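Local structure of alpha-glucosidase (Bacteroides thetaiotaomicron, 5XFM) at residues Pro284-Lys289 / Asp422-Gly427; Gly440-Arg443 / Asn447-Gly450; Arg414-Ile419 / Val430-Cys435; Gln84-Val89 / Tyr292-Gly297. The protein probably hydrolyses beta-L-arabinopyranosides and alpha-galactosides as a bifunctional, calcium-containing glycoside hydrolase of family 97. The protein carries 1 engineered substitution. All blocks are in the same frame, centred on the assembly; numbering follows the deposited sequence.

How the contacts relate
Contacts 1 to 3 are built round neighbouring parts of the TIM-barrel domain, and contact 4 ties a loop of the N-terminal domain to it. Contacts 1 and 3 both use helix 410-425, their centres about 14 Å apart. Contacts 3 and 2 involve the adjacent parallel strands 429-432 and 448-451, and Trp-441 packs against Tyr-416 and Phe-432 between them. Contact 4, about 9 Å from contact 2 between centres, reaches the same sheet through strand 295-299. Along the chain contact 1 crosses contact 3 and contact 4, whereas contact 2 comes after all three others. Residues far apart in sequence, including the lead into the barrel, are brought together around helix 410-425 and strands 429-432 and 448-451.

Contact 1: Pro284-Lys289 / Asp422-Gly427; sequences PLYETK and DADDHG
The ring of Tyr-286 and the carboxylate of Asp-424 run past one another in opposing senses, their planes 40° apart. Asp-424 CB approaches the ring obliquely and lies 3.6 Å from Tyr-286 CE2, while Tyr-286 OH is hydrogen-bonded to Asn-447 OD1. A third flat group belongs to the helix end itself: the His-426 ring has Asp-422 C at its edge, in plane, and His-426 ND1 donates to Asp-422 O at 2.7 Å with an N-H...O angle of 155°, coming from above the carbonyl plane.

The polar grip across the contact is carried by the Asp-424 carboxylate. Thr-288 OG1 donates to Asp-424 OD1 at 2.6 Å, on the syn lone pair of that oxygen, and itself also bonds to His-290 N. The same OD1 is hydrogen-bonded to Tyr-292 OH. A water donates to Asp-424 OD2 at 2.6 Å and accepts from Lys-289 N at 3.3 Å, so it bridges the loop backbone to the helix. With CG anti to the backbone N (chi1 -178°), the Asp-424 carboxylate reaches out to the loop. So close to the helix C-terminus, the charge of Asp-424 would probably be disfavoured, and the two hydroxyls and the water are likely to ease it.

Just beyond, the backbone turns off the helix axis: Gly-427 N bonds to Asp-424 O at 3.1 Å and Leu-428 N to Ala-423 O, with Gly-427 at positive phi. This is a Schellman motif, ending helix 410-425 where the loop leading into the barrel packs on it.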
# COMPACT_ATOMS: atom_id res chain seq x y z
N PRO A 284 -14.40 5.61 -8.71
CA PRO A 284 -14.93 4.24 -8.74
C PRO A 284 -15.28 3.78 -10.16
O PRO A 284 -15.83 4.56 -10.94
CB PRO A 284 -16.19 4.34 -7.88
CG PRO A 284 -15.88 5.41 -6.90
CD PRO A 284 -15.04 6.42 -7.65
N LEU A 285 -14.95 2.53 -10.47
CA LEU A 285 -15.20 1.98 -11.80
C LEU A 285 -16.53 1.22 -11.85
O LEU A 285 -17.00 0.85 -12.92
CB LEU A 285 -14.05 1.08 -12.23
CG LEU A 285 -12.77 1.87 -12.55
CD1 LEU A 285 -11.56 0.95 -12.62
CD2 LEU A 285 -12.93 2.68 -13.84
N TYR A 286 -17.12 1.00 -10.68
CA TYR A 286 -18.49 0.50 -10.60
C TYR A 286 -19.13 0.85 -9.26
O TYR A 286 -18.46 1.27 -8.32
CB TYR A 286 -18.57 -1.02 -10.86
CG TYR A 286 -17.63 -1.91 -10.07
CD1 TYR A 286 -16.38 -2.25 -10.59
CD2 TYR A 286 -17.99 -2.44 -8.84
CE1 TYR A 286 -15.52 -3.08 -9.89
CE2 TYR A 286 -17.13 -3.28 -8.13
CZ TYR A 286 -15.90 -3.59 -8.67
OH TYR A 286 -15.03 -4.40 -7.99
N GLU A 287 -20.45 0.76 -9.24
CA GLU A 287 -21.24 1.02 -8.05
C GLU A 287 -21.56 -0.34 -7.42
O GLU A 287 -21.71 -1.33 -8.15
CB GLU A 287 -22.52 1.77 -8.41
CG GLU A 287 -22.34 3.21 -8.91
CD GLU A 287 -21.95 4.22 -7.83
OE1 GLU A 287 -22.71 5.19 -7.63
OE2 GLU A 287 -20.87 4.06 -7.22
N THR A 288 -21.61 -0.41 -6.10
CA THR A 288 -21.98 -1.67 -5.47
C THR A 288 -23.35 -1.60 -4.81
O THR A 288 -23.76 -0.55 -4.31
CB THR A 288 -20.93 -2.12 -4.44
OG1 THR A 288 -21.24 -3.45 -4.00
CG2 THR A 288 -20.89 -1.17 -3.26
N LYS A 289 -24.05 -2.73 -4.81
CA LYS A 289 -25.33 -2.86 -4.12
C LYS A 289 -25.12 -3.38 -2.70
O LYS A 289 -26.06 -3.44 -1.91
CB LYS A 289 -26.26 -3.82 -4.87
CG LYS A 289 -26.60 -3.41 -6.30
CD LYS A 289 -27.43 -4.48 -7.00
CE LYS A 289 -27.69 -4.13 -8.46
NZ LYS A 289 -27.87 -2.66 -8.65
N ASP A 422 -16.35 -9.78 -10.62
CA ASP A 422 -17.18 -10.97 -10.37
C ASP A 422 -17.47 -11.10 -8.86
O ASP A 422 -18.59 -11.43 -8.43
CB ASP A 422 -16.51 -12.23 -10.90
CG ASP A 422 -16.52 -12.30 -12.43
OD1 ASP A 422 -17.35 -11.61 -13.07
OD2 ASP A 422 -15.69 -13.05 -12.99
N ALA A 423 -16.44 -10.84 -8.06
CA ALA A 423 -16.57 -10.85 -6.61
C ALA A 423 -17.67 -9.92 -6.16
O ALA A 423 -18.56 -10.32 -5.41
CB ALA A 423 -15.26 -10.47 -5.95
N ASP A 424 -17.62 -8.67 -6.62
CA ASP A 424 -18.67 -7.73 -6.25
C ASP A 424 -20.03 -8.20 -6.70
O ASP A 424 -21.02 -7.99 -6.00
CB ASP A 424 -18.43 -6.34 -6.82
CG ASP A 424 -19.51 -5.37 -6.37
OD1 ASP A 424 -19.54 -5.06 -5.15
OD2 ASP A 424 -20.36 -4.97 -7.20
N ASP A 425 -20.09 -8.81 -7.88
CA ASP A 425 -21.37 -9.36 -8.34
C ASP A 425 -21.89 -10.43 -7.37
O ASP A 425 -23.10 -10.66 -7.29
CB ASP A 425 -21.24 -9.95 -9.75
CG ASP A 425 -21.11 -8.88 -10.82
OD1 ASP A 425 -21.56 -7.74 -10.58
OD2 ASP A 425 -20.56 -9.17 -11.90
N HIS A 426 -20.99 -11.07 -6.63
CA HIS A 426 -21.44 -12.07 -5.67
C HIS A 426 -21.26 -11.65 -4.21
O HIS A 426 -21.17 -12.49 -3.33
CB HIS A 426 -20.71 -13.38 -5.92
CG HIS A 426 -20.95 -13.93 -7.29
ND1 HIS A 426 -20.17 -13.59 -8.37
CD2 HIS A 426 -21.90 -14.77 -7.76
CE1 HIS A 426 -20.62 -14.21 -9.45
NE2 HIS A 426 -21.67 -14.94 -9.10
N GLY A 427 -21.24 -10.33 -3.99
CA GLY A 427 -21.16 -9.77 -2.65
C GLY A 427 -19.93 -10.17 -1.85
O GLY A 427 -20.00 -10.30 -0.63
O HOH W 1 -22.91 -5.18 -6.63

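Contact 2: Gly440-Arg443 / Asn447-Gly450; sequences GWER and NYVG
Trp-441 and Glu-442 pack on the ring of Tyr-448 within a beta-alpha-beta unit of the TIM barrel, made of strand 429-432, the short helix 441-444 and strand 448-451. Trp-441 CB sits over one face of the phenol as a CH-pi contact, 4.0 Å from the Tyr-448 ring centroid and 14° off its normal. The indole edge comes in over the same face: Trp-441 CE3 is 4.1 Å from Tyr-448 CE1, which lies near the indole plane. The opposite face is covered by the chain's own backbone, with Gly-450 N above the centre of the ring. At the edge, in plane, comes Glu-442 CG, 3.7 Å from Tyr-448 CD2, and the Glu-442 carboxylate stands almost upright to the ring, the planes 87° apart.

The ring takes up this position because Tyr-448 CG is anti to the backbone N (chi1 168°), which carries it back against the helix. Glu-442, bent at chi2, spreads its buried carboxylate between two donor groups: OE1 bonds to Trp-279 NE1 and OE2 to Ser-486 OG, so its rotation is fixed from both oxygens. The indole is held from outside the contact too, by Trp-441 NE1 on Val-214 O, and meets the ring of Tyr-445 edge-to-face. Further out, Tyr-448 OH is hydrogen-bonded to Ser-451 OG, and just before the strand, Asn-447 ND2 reaches both Leu-420 O and Leu-428 O.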
# COMPACT_ATOMS: atom_id res chain seq x y z
N GLY A 440 -4.45 3.03 -5.89
CA GLY A 440 -5.69 3.76 -5.73
C GLY A 440 -6.89 2.82 -5.74
O GLY A 440 -8.01 3.23 -6.03
N TRP A 441 -6.64 1.54 -5.45
CA TRP A 441 -7.66 0.52 -5.65
C TRP A 441 -8.88 0.58 -4.70
O TRP A 441 -9.96 0.12 -5.08
CB TRP A 441 -7.00 -0.87 -5.57
CG TRP A 441 -6.20 -1.19 -6.82
CD1 TRP A 441 -5.91 -0.33 -7.84
CD2 TRP A 441 -5.64 -2.46 -7.19
NE1 TRP A 441 -5.19 -0.98 -8.81
CE2 TRP A 441 -5.01 -2.28 -8.44
CE3 TRP A 441 -5.60 -3.72 -6.58
CZ2 TRP A 441 -4.35 -3.33 -9.09
CZ3 TRP A 441 -4.95 -4.75 -7.23
CH2 TRP A 441 -4.33 -4.55 -8.47
N GLU A 442 -8.73 1.17 -3.51
CA GLU A 442 -9.86 1.32 -2.59
C GLU A 442 -10.98 2.15 -3.21
O GLU A 442 -12.17 1.82 -3.08
CB GLU A 442 -9.42 1.97 -1.27
CG GLU A 442 -8.50 1.12 -0.38
CD GLU A 442 -7.02 1.38 -0.63
OE1 GLU A 442 -6.69 1.92 -1.71
OE2 GLU A 442 -6.20 1.07 0.27
N ARG A 443 -10.61 3.24 -3.88
CA ARG A 443 -11.59 4.09 -4.52
C ARG A 443 -12.06 3.47 -5.82
O ARG A 443 -13.25 3.49 -6.13
CB ARG A 443 -11.01 5.49 -4.78
CG ARG A 443 -12.05 6.47 -5.30
CD ARG A 443 -11.73 7.88 -4.86
NE ARG A 443 -12.73 8.83 -5.35
CZ ARG A 443 -13.87 9.09 -4.72
NH1 ARG A 443 -14.16 8.46 -3.59
NH2 ARG A 443 -14.73 9.97 -5.23
N ASN A 447 -15.31 -3.13 -3.42
CA ASN A 447 -15.17 -4.34 -2.61
C ASN A 447 -13.72 -4.74 -2.34
O ASN A 447 -13.45 -5.80 -1.78
CB ASN A 447 -15.93 -5.51 -3.26
CG ASN A 447 -15.50 -5.75 -4.70
OD1 ASN A 447 -15.26 -4.82 -5.47
ND2 ASN A 447 -15.42 -7.02 -5.07
N TYR A 448 -12.79 -3.88 -2.73
CA TYR A 448 -11.38 -4.11 -2.45
C TYR A 448 -11.09 -3.85 -0.97
O TYR A 448 -11.40 -2.78 -0.46
CB TYR A 448 -10.50 -3.23 -3.34
CG TYR A 448 -9.06 -3.22 -2.89
CD1 TYR A 448 -8.24 -4.32 -3.11
CD2 TYR A 448 -8.53 -2.12 -2.25
CE1 TYR A 448 -6.92 -4.32 -2.70
CE2 TYR A 448 -7.21 -2.10 -1.83
CZ TYR A 448 -6.41 -3.20 -2.06
OH TYR A 448 -5.11 -3.19 -1.64
N VAL A 449 -10.53 -4.83 -0.27
CA VAL A 449 -10.25 -4.65 1.15
C VAL A 449 -8.80 -4.94 1.56
O VAL A 449 -8.55 -5.39 2.68
CB VAL A 449 -11.21 -5.49 2.01
CG1 VAL A 449 -12.65 -5.00 1.83
CG2 VAL A 449 -11.09 -6.97 1.68
N GLY A 450 -7.85 -4.69 0.67
CA GLY A 450 -6.46 -4.74 1.04
C GLY A 450 -5.56 -5.65 0.23
O GLY A 450 -6.04 -6.55 -0.47

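Contact 3: Arg414-Ile419 / Val430-Cys435; sequences RLYEDI and VIFHGC
Tyr-416 and Phe-432 make a T-shaped aromatic pair, the edge of the tyrosine pointing at the face of the phenylalanine, with centroids 4.9 Å apart and planes at 78°. Tyr-416 CD1 sits over the middle of the Phe-432 ring, 3.6 Å from Phe-432 CE2. Tyr-416 CG lies anti to its carbonyl carbon (chi1 -78°), which swings the ring from the helix flank toward the strand.

Apolar packing fills in around this pair. Val-430 CG1 covers the other face of the Phe-432 ring, nearer its rim. Cys-435 CB lies at the edge of the phenol ring near its plane, 3.3 Å from Tyr-416 OH and 4.1 Å from Tyr-416 CE1. With an alanine in place of Phe-432, the edge of Tyr-416 would probably lose the face it points into, and a gap would open between helix and strand.

The polar end of the phenol is spoken for: Tyr-416 OH hydrogen-bonds to Thr-436 N, in the loop after strand 429-432.

Helix 410-425 here covers strand 429-432 in the beta-alpha-beta unit begun by strand 399-403, while Phe-405 stacks on Tyr-416. Strand 448-451 flanks the other side, and Gly-434 N bonds to Glu-452, a calcium ligand beyond that strand.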
# COMPACT_ATOMS: atom_id res chain seq x y z
N ARG A 414 -5.70 -7.28 -15.86
CA ARG A 414 -6.99 -7.77 -16.34
C ARG A 414 -7.53 -8.79 -15.35
O ARG A 414 -8.71 -8.73 -14.98
CB ARG A 414 -6.87 -8.39 -17.73
CG ARG A 414 -6.75 -7.37 -18.85
CD ARG A 414 -6.51 -8.04 -20.20
NE ARG A 414 -6.27 -7.06 -21.26
CZ ARG A 414 -5.23 -7.08 -22.08
NH1 ARG A 414 -4.32 -8.04 -21.98
NH2 ARG A 414 -5.09 -6.15 -23.01
N LEU A 415 -6.66 -9.69 -14.91
CA LEU A 415 -7.09 -10.71 -13.96
C LEU A 415 -7.55 -10.12 -12.61
O LEU A 415 -8.63 -10.48 -12.11
CB LEU A 415 -5.98 -11.73 -13.75
CG LEU A 415 -6.32 -12.91 -12.85
CD1 LEU A 415 -7.52 -13.68 -13.39
CD2 LEU A 415 -5.11 -13.81 -12.73
N TYR A 416 -6.74 -9.23 -12.03
CA TYR A 416 -7.10 -8.53 -10.78
C TYR A 416 -8.48 -7.92 -10.86
O TYR A 416 -9.34 -8.12 -9.98
CB TYR A 416 -6.10 -7.41 -10.46
CG TYR A 416 -4.78 -7.82 -9.85
CD1 TYR A 416 -4.70 -8.29 -8.53
CD2 TYR A 416 -3.59 -7.69 -10.57
CE1 TYR A 416 -3.48 -8.65 -7.98
CE2 TYR A 416 -2.38 -8.04 -10.02
CZ TYR A 416 -2.33 -8.52 -8.73
OH TYR A 416 -1.11 -8.86 -8.20
N GLU A 417 -8.68 -7.13 -11.91
CA GLU A 417 -9.92 -6.38 -12.07
C GLU A 417 -11.12 -7.30 -12.26
O GLU A 417 -12.13 -7.15 -11.57
CB GLU A 417 -9.80 -5.40 -13.23
CG GLU A 417 -11.03 -4.57 -13.47
CD GLU A 417 -10.82 -3.56 -14.59
OE1 GLU A 417 -10.23 -2.49 -14.33
OE2 GLU A 417 -11.21 -3.86 -15.74
N ASP A 418 -11.02 -8.26 -13.18
CA ASP A 418 -12.12 -9.20 -13.42
C ASP A 418 -12.50 -10.00 -12.16
O ASP A 418 -13.69 -10.24 -11.90
CB ASP A 418 -11.78 -10.15 -14.57
CG ASP A 418 -11.60 -9.42 -15.90
OD1 ASP A 418 -11.97 -8.23 -15.98
OD2 ASP A 418 -11.13 -10.05 -16.87
N ILE A 419 -11.49 -10.38 -11.38
CA ILE A 419 -11.76 -11.09 -10.13
C ILE A 419 -12.54 -10.18 -9.19
O ILE A 419 -13.56 -10.59 -8.61
CB ILE A 419 -10.46 -11.55 -9.43
CG1 ILE A 419 -9.83 -12.71 -10.19
CG2 ILE A 419 -10.75 -11.97 -8.00
CD1 ILE A 419 -8.43 -13.07 -9.69
N VAL A 430 -12.54 -8.72 -1.27
CA VAL A 430 -11.33 -9.34 -1.79
C VAL A 430 -10.04 -8.81 -1.17
O VAL A 430 -9.78 -7.61 -1.18
CB VAL A 430 -11.24 -9.15 -3.32
CG1 VAL A 430 -9.90 -9.64 -3.83
CG2 VAL A 430 -12.37 -9.89 -4.00
N ILE A 431 -9.25 -9.72 -0.61
CA ILE A 431 -7.87 -9.44 -0.21
C ILE A 431 -6.92 -10.03 -1.24
O ILE A 431 -7.13 -11.16 -1.68
CB ILE A 431 -7.52 -10.04 1.17
CG1 ILE A 431 -8.38 -9.43 2.28
CG2 ILE A 431 -6.05 -9.83 1.49
CD1 ILE A 431 -8.18 -10.10 3.62
N PHE A 432 -5.90 -9.28 -1.64
CA PHE A 432 -4.86 -9.84 -2.51
C PHE A 432 -3.58 -10.14 -1.74
O PHE A 432 -3.17 -9.37 -0.87
CB PHE A 432 -4.53 -8.92 -3.67
CG PHE A 432 -5.64 -8.79 -4.66
CD1 PHE A 432 -6.27 -9.91 -5.17
CD2 PHE A 432 -6.05 -7.54 -5.10
CE1 PHE A 432 -7.29 -9.79 -6.08
CE2 PHE A 432 -7.07 -7.42 -6.02
CZ PHE A 432 -7.69 -8.54 -6.51
N HIS A 433 -2.96 -11.27 -2.07
CA HIS A 433 -1.65 -11.63 -1.55
C HIS A 433 -0.75 -12.09 -2.69
O HIS A 433 -1.24 -12.40 -3.78
CB HIS A 433 -1.76 -12.72 -0.49
CG HIS A 433 -1.89 -12.20 0.91
ND1 HIS A 433 -0.98 -12.50 1.90
CD2 HIS A 433 -2.82 -11.41 1.49
CE1 HIS A 433 -1.33 -11.90 3.02
NE2 HIS A 433 -2.45 -11.23 2.80
N GLY A 434 0.55 -12.13 -2.44
CA GLY A 434 1.53 -12.54 -3.44
C GLY A 434 1.34 -11.69 -4.67
O GLY A 434 1.30 -12.19 -5.79
N CYS A 435 1.26 -10.39 -4.43
CA CYS A 435 0.62 -9.48 -5.38
C CYS A 435 1.39 -8.18 -5.58
O CYS A 435 2.40 -7.93 -4.92
CB CYS A 435 -0.80 -9.15 -4.91
SG CYS A 435 -0.84 -8.32 -3.28

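Contact 4: Gln84-Val89 / Tyr292-Gly297; sequences QTRIKV and YRFGRG
Arg-86, in the hairpin loop joining antiparallel strands 69-83 and 91-104 of the N-terminal domain, lays its aliphatic chain on Phe-294, at the entry to barrel strand 295-299. The contact is a CH-pi one: Arg-86 CG lies over a face of the ring, 4.0 Å from the Phe-294 centroid and 27° off the normal. Arg-86 CD comes still nearer the rim, 3.5 Å from Phe-294 CZ. On the opposite face, Tyr-292 O sits above the ring centre, so the phenyl is held between the arginine chain and its own backbone.

A bend at chi3 (-77°) turns the guanidinium back toward its own loop. Arg-86 NE donates to Thr-85 OG1 at 2.9 Å, nearly straight at 175° and in the guanidinium plane, and that hydroxyl also lies 4.1 Å from Phe-294 CE2. Arg-86 NH1 bonds to the carbonyl oxygens of Tyr-445 and Tyr-448, where helix 441-444 passes into strand 448-451. A leucine in place of Arg-86 would probably leave the carbonyls of Tyr-445 and Tyr-448, and the Thr-85 hydroxyl, without the N-H groups that reach them.

Next to Arg-86 in the loop, Gln-84 OE1 bonds to Arg-443 NH1 of helix 441-444. Met-429 of strand 429-432 touches Phe-294, and strand 295-299 runs on between its parallel neighbours 328-331 and 526-528.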
# COMPACT_ATOMS: atom_id res chain seq x y z
N GLN A 84 -14.35 8.58 1.22
CA GLN A 84 -13.68 7.33 0.89
C GLN A 84 -13.45 6.49 2.14
O GLN A 84 -12.80 6.94 3.09
CB GLN A 84 -12.35 7.60 0.20
CG GLN A 84 -11.63 6.37 -0.31
CD GLN A 84 -12.45 5.60 -1.34
OE1 GLN A 84 -12.99 6.17 -2.28
NE2 GLN A 84 -12.55 4.28 -1.15
N THR A 85 -13.97 5.26 2.14
CA THR A 85 -13.71 4.32 3.22
C THR A 85 -12.44 3.54 2.92
O THR A 85 -11.94 3.58 1.79
CB THR A 85 -14.86 3.34 3.43
OG1 THR A 85 -15.02 2.53 2.25
CG2 THR A 85 -16.15 4.08 3.71
N ARG A 86 -11.94 2.82 3.92
CA ARG A 86 -10.81 1.89 3.77
C ARG A 86 -9.46 2.56 3.51
O ARG A 86 -8.54 1.92 3.00
CB ARG A 86 -11.09 0.89 2.65
CG ARG A 86 -12.30 0.00 2.88
CD ARG A 86 -12.82 -0.55 1.55
NE ARG A 86 -13.57 0.46 0.81
CZ ARG A 86 -13.61 0.55 -0.52
NH1 ARG A 86 -12.94 -0.31 -1.27
NH2 ARG A 86 -14.31 1.51 -1.10
N ILE A 87 -9.34 3.86 3.82
CA ILE A 87 -8.05 4.54 3.72
C ILE A 87 -7.79 5.32 5.01
O ILE A 87 -8.56 5.21 5.97
CB ILE A 87 -7.97 5.50 2.51
CG1 ILE A 87 -8.96 6.66 2.65
CG2 ILE A 87 -8.22 4.76 1.20
CD1 ILE A 87 -8.67 7.82 1.71
N LYS A 88 -6.71 6.10 5.04
CA LYS A 88 -6.25 6.79 6.25
C LYS A 88 -7.17 7.92 6.74
O LYS A 88 -7.02 8.39 7.87
CB LYS A 88 -4.85 7.35 6.03
CG LYS A 88 -4.79 8.47 5.02
CD LYS A 88 -3.37 8.94 4.74
CE LYS A 88 -2.64 8.00 3.78
NZ LYS A 88 -1.35 8.59 3.29
N VAL A 89 -8.08 8.39 5.89
CA VAL A 89 -8.98 9.48 6.25
C VAL A 89 -10.32 9.24 5.56
O VAL A 89 -10.36 8.63 4.50
CB VAL A 89 -8.39 10.85 5.85
CG1 VAL A 89 -8.20 10.93 4.33
CG2 VAL A 89 -9.25 12.00 6.35
N TYR A 292 -20.58 -3.53 2.53
CA TYR A 292 -19.50 -4.42 2.97
C TYR A 292 -19.06 -4.06 4.38
O TYR A 292 -18.78 -2.89 4.68
CB TYR A 292 -18.32 -4.36 2.01
CG TYR A 292 -18.62 -4.98 0.66
CD1 TYR A 292 -18.84 -6.34 0.53
CD2 TYR A 292 -18.71 -4.19 -0.47
CE1 TYR A 292 -19.12 -6.91 -0.70
CE2 TYR A 292 -19.00 -4.74 -1.70
CZ TYR A 292 -19.20 -6.09 -1.81
OH TYR A 292 -19.48 -6.63 -3.05
N ARG A 293 -19.02 -5.07 5.24
CA ARG A 293 -18.70 -4.88 6.64
C ARG A 293 -17.24 -5.21 6.91
O ARG A 293 -16.77 -6.30 6.62
CB ARG A 293 -19.63 -5.74 7.50
CG ARG A 293 -19.42 -5.62 9.00
CD ARG A 293 -20.27 -6.65 9.74
NE ARG A 293 -20.13 -6.56 11.19
CZ ARG A 293 -20.75 -7.37 12.05
NH1 ARG A 293 -21.55 -8.32 11.60
NH2 ARG A 293 -20.57 -7.22 13.35
N PHE A 294 -16.50 -4.24 7.45
CA PHE A 294 -15.09 -4.45 7.72
C PHE A 294 -14.87 -4.83 9.18
O PHE A 294 -15.81 -4.80 9.98
CB PHE A 294 -14.29 -3.19 7.37
CG PHE A 294 -14.71 -2.55 6.07
CD1 PHE A 294 -14.72 -3.28 4.89
CD2 PHE A 294 -15.09 -1.22 6.04
CE1 PHE A 294 -15.11 -2.70 3.71
CE2 PHE A 294 -15.48 -0.63 4.85
CZ PHE A 294 -15.49 -1.37 3.68
N GLY A 295 -13.64 -5.19 9.52
CA GLY A 295 -13.33 -5.54 10.89
C GLY A 295 -12.12 -6.43 11.11
O GLY A 295 -11.09 -6.28 10.46
N ARG A 296 -12.30 -7.41 11.98
CA ARG A 296 -11.19 -8.17 12.54
C ARG A 296 -11.38 -9.65 12.28
O ARG A 296 -12.51 -10.16 12.32
CB ARG A 296 -11.07 -7.94 14.05
CG ARG A 296 -10.59 -6.56 14.47
CD ARG A 296 -11.74 -5.57 14.50
NE ARG A 296 -12.87 -6.06 15.27
CZ ARG A 296 -13.01 -5.90 16.58
NH1 ARG A 296 -12.08 -5.26 17.28
NH2 ARG A 296 -14.08 -6.38 17.20
N GLY A 297 -10.29 -10.34 12.00
CA GLY A 297 -10.33 -11.77 11.77
C GLY A 297 -9.34 -12.53 12.62
O GLY A 297 -8.32 -12.00 13.05